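Side-chain contact in protein angel homolog 2 (Homo sapiens, PDB 6RW0), which removes 2',3'-cyclic phosphates as a phosphatase of the CCR4/nocturin family and probably binds mRNA 3'-untranslated regions: residues H74-R77 with P78-H81. Sequence-based numbering, arbitrary orientation.
Sequences HCRR and PVLH
Leu80 and Arg77 show how a short turn can use one leucine to serve both an exposed arginine and a buried cysteine. The two branches of Leu80 part company: CD1 lies 3.6 Å above one face of the Arg77 guanidinium, offset toward its rim, while CD2 meets Cys75, 3.8 Å from its CB, with SG scarcely farther away. Arg77 arrives there because its chain bends twice, at chi2 (-66°) and again at chi3, folding the guanidinium back over its own backbone. That fold is held by the carbonyl of Cys75, whose O accepts a bond from Arg77 NH2 at 3.1 Å, the donor tilted slightly from the carbonyl plane, and a weak second one from NE. NH2 also makes a weak bond to the carbonyl of Tyr72. With alanine at Leu80 both branches are lost, which would probably leave the Arg77 guanidinium without its apolar neighbour and open a gap beside Cys75. The side chains of Cys75 and Leu80 also pack on Pro410. Across the turn, Arg76 NH1 passes 3.8 Å from Val79 CG1, the two side chains meeting at about a right angle, and NH2 comes near Pro78 CG; the charged end of Arg76 is engaged mainly by a salt bridge to Glu412. Two backbone bonds close the turns: Val79 N donates to Arg76 O at 3.1 Å, and Leu80 N to Arg77 O at 3.2 Å, the latter almost straight at 168°. Two successive i to i+3 bonds, with Pro78 to Leu80 in helical conformation, are characteristic of overlapping beta-turns, here leading to His81, the N-cap residue of helix 82-96 in this endonuclease/exonuclease/phosphatase fold.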
ATOM      1  N   HIS A  74      17.573 -17.031  -6.104  1.00 22.95           N
ATOM      2  CA  HIS A  74      16.884 -17.899  -7.047  1.00 21.54           C
ATOM      3  C   HIS A  74      16.808 -17.313  -8.448  1.00 20.86           C
ATOM      4  O   HIS A  74      16.452 -18.040  -9.380  1.00 22.61           O
ATOM      5  CB  HIS A  74      15.467 -18.154  -6.530  1.00 21.99           C
ATOM      6  CG  HIS A  74      14.657 -16.905  -6.362  1.00 19.73           C
ATOM      7  ND1 HIS A  74      14.822 -16.042  -5.299  1.00 19.76           N
ATOM      8  CD2 HIS A  74      13.680 -16.370  -7.131  1.00 21.77           C
ATOM      9  CE1 HIS A  74      13.979 -15.032  -5.420  1.00 19.31           C
ATOM     10  NE2 HIS A  74      13.274 -15.208  -6.525  1.00 20.32           N
ATOM     11  N   CYS A  75      17.141 -16.038  -8.618  1.00 19.89           N
ATOM     12  CA  CYS A  75      16.966 -15.341  -9.884  1.00 19.50           C
ATOM     13  C   CYS A  75      18.183 -15.507 -10.779  1.00 22.28           C
ATOM     14  O   CYS A  75      19.322 -15.486 -10.308  1.00 24.97           O
ATOM     15  CB  CYS A  75      16.801 -13.851  -9.598  1.00 19.36           C
ATOM     16  SG  CYS A  75      15.531 -13.469  -8.417  1.00 20.64           S
ATOM     17  N   ARG A  76      17.942 -15.653 -12.079  1.00 22.80           N
ATOM     18  CA  ARG A  76      19.045 -15.584 -13.028  1.00 25.18           C
ATOM     19  C   ARG A  76      19.679 -14.203 -12.943  1.00 23.32           C
ATOM     20  O   ARG A  76      18.978 -13.188 -12.900  1.00 24.65           O
ATOM     21  CB  ARG A  76      18.545 -15.882 -14.437  1.00 27.40           C
ATOM     22  CG  ARG A  76      18.180 -17.356 -14.596  1.00 30.46           C
ATOM     23  CD  ARG A  76      17.733 -17.716 -16.025  1.00 32.88           C
ATOM     24  NE  ARG A  76      18.669 -17.127 -16.969  1.00 36.94           N
ATOM     25  CZ  ARG A  76      18.410 -16.075 -17.736  1.00 34.02           C
ATOM     26  NH1 ARG A  76      17.211 -15.504 -17.738  1.00 32.26           N
ATOM     27  NH2 ARG A  76      19.361 -15.604 -18.525  1.00 37.51           N
ATOM     28  N   ARG A  77      21.008 -14.166 -12.897  1.00 23.86           N
ATOM     29  CA  ARG A  77      21.685 -12.905 -12.616  1.00 24.73           C
ATOM     30  C   ARG A  77      21.302 -11.789 -13.578  1.00 22.97           C
ATOM     31  O   ARG A  77      21.110 -10.647 -13.110  1.00 24.00           O
ATOM     32  CB  ARG A  77      23.206 -13.101 -12.640  1.00 32.40           C
ATOM     33  CG  ARG A  77      23.772 -14.026 -11.582  1.00 39.13           C
ATOM     34  CD  ARG A  77      23.593 -13.454 -10.195  1.00 44.21           C
ATOM     35  NE  ARG A  77      22.398 -14.004  -9.572  1.00 47.00           N
ATOM     36  CZ  ARG A  77      21.920 -13.626  -8.395  1.00 49.55           C
ATOM     37  NH1 ARG A  77      22.531 -12.678  -7.697  1.00 50.77           N
ATOM     38  NH2 ARG A  77      20.823 -14.200  -7.920  1.00 44.47           N
ATOM     39  N   PRO A  78      21.199 -12.008 -14.889  1.00 24.15           N
ATOM     40  CA  PRO A  78      20.921 -10.883 -15.798  1.00 26.23           C
ATOM     41  C   PRO A  78      19.589 -10.202 -15.547  1.00 25.43           C
ATOM     42  O   PRO A  78      19.439  -9.021 -15.891  1.00 27.07           O
ATOM     43  CB  PRO A  78      20.975 -11.522 -17.192  1.00 27.96           C
ATOM     44  CG  PRO A  78      21.822 -12.739 -17.019  1.00 28.94           C
ATOM     45  CD  PRO A  78      21.549 -13.241 -15.627  1.00 25.23           C
ATOM     46  N   VAL A  79      18.621 -10.900 -14.947  1.00 21.97           N
ATOM     47  CA  VAL A  79      17.292 -10.317 -14.790  1.00 21.46           C
ATOM     48  C   VAL A  79      17.243  -9.308 -13.656  1.00 20.73           C
ATOM     49  O   VAL A  79      16.226  -8.629 -13.491  1.00 20.90           O
ATOM     50  CB  VAL A  79      16.155 -11.347 -14.632  1.00 23.63           C
ATOM     51  CG1 VAL A  79      16.281 -12.455 -15.687  1.00 25.11           C
ATOM     52  CG2 VAL A  79      16.099 -11.919 -13.237  1.00 24.07           C
ATOM     53  N   LEU A  80      18.309  -9.189 -12.865  1.00 19.05           N
ATOM     54  CA  LEU A  80      18.255  -8.314 -11.704  1.00 18.49           C
ATOM     55  C   LEU A  80      18.731  -6.896 -11.975  1.00 19.49           C
ATOM     56  O   LEU A  80      18.444  -6.010 -11.167  1.00 22.09           O
ATOM     57  CB  LEU A  80      19.061  -8.909 -10.548  1.00 18.91           C
ATOM     58  CG  LEU A  80      18.533 -10.244 -10.031  1.00 21.10           C
ATOM     59  CD1 LEU A  80      19.499 -10.800  -9.006  1.00 23.42           C
ATOM     60  CD2 LEU A  80      17.154 -10.104  -9.422  1.00 19.72           C
ATOM     61  N   HIS A  81      19.433  -6.648 -13.077  1.00 19.96           N
ATOM     62  CA  HIS A  81      19.955  -5.314 -13.341  1.00 19.82           C
ATOM     63  C   HIS A  81      18.828  -4.326 -13.608  1.00 18.62           C
ATOM     64  O   HIS A  81      17.829  -4.656 -14.251  1.00 18.28           O
ATOM     65  CB  HIS A  81      20.885  -5.356 -14.551  1.00 23.20           C
ATOM     66  CG  HIS A  81      22.056  -6.265 -14.372  1.00 31.14           C
ATOM     67  ND1 HIS A  81      23.035  -6.037 -13.429  1.00 37.17           N
ATOM     68  CD2 HIS A  81      22.400  -7.411 -15.004  1.00 34.81           C
ATOM     69  CE1 HIS A  81      23.935  -7.002 -13.491  1.00 38.75           C
ATOM     70  NE2 HIS A  81      23.573  -7.849 -14.438  1.00 36.97           N
TER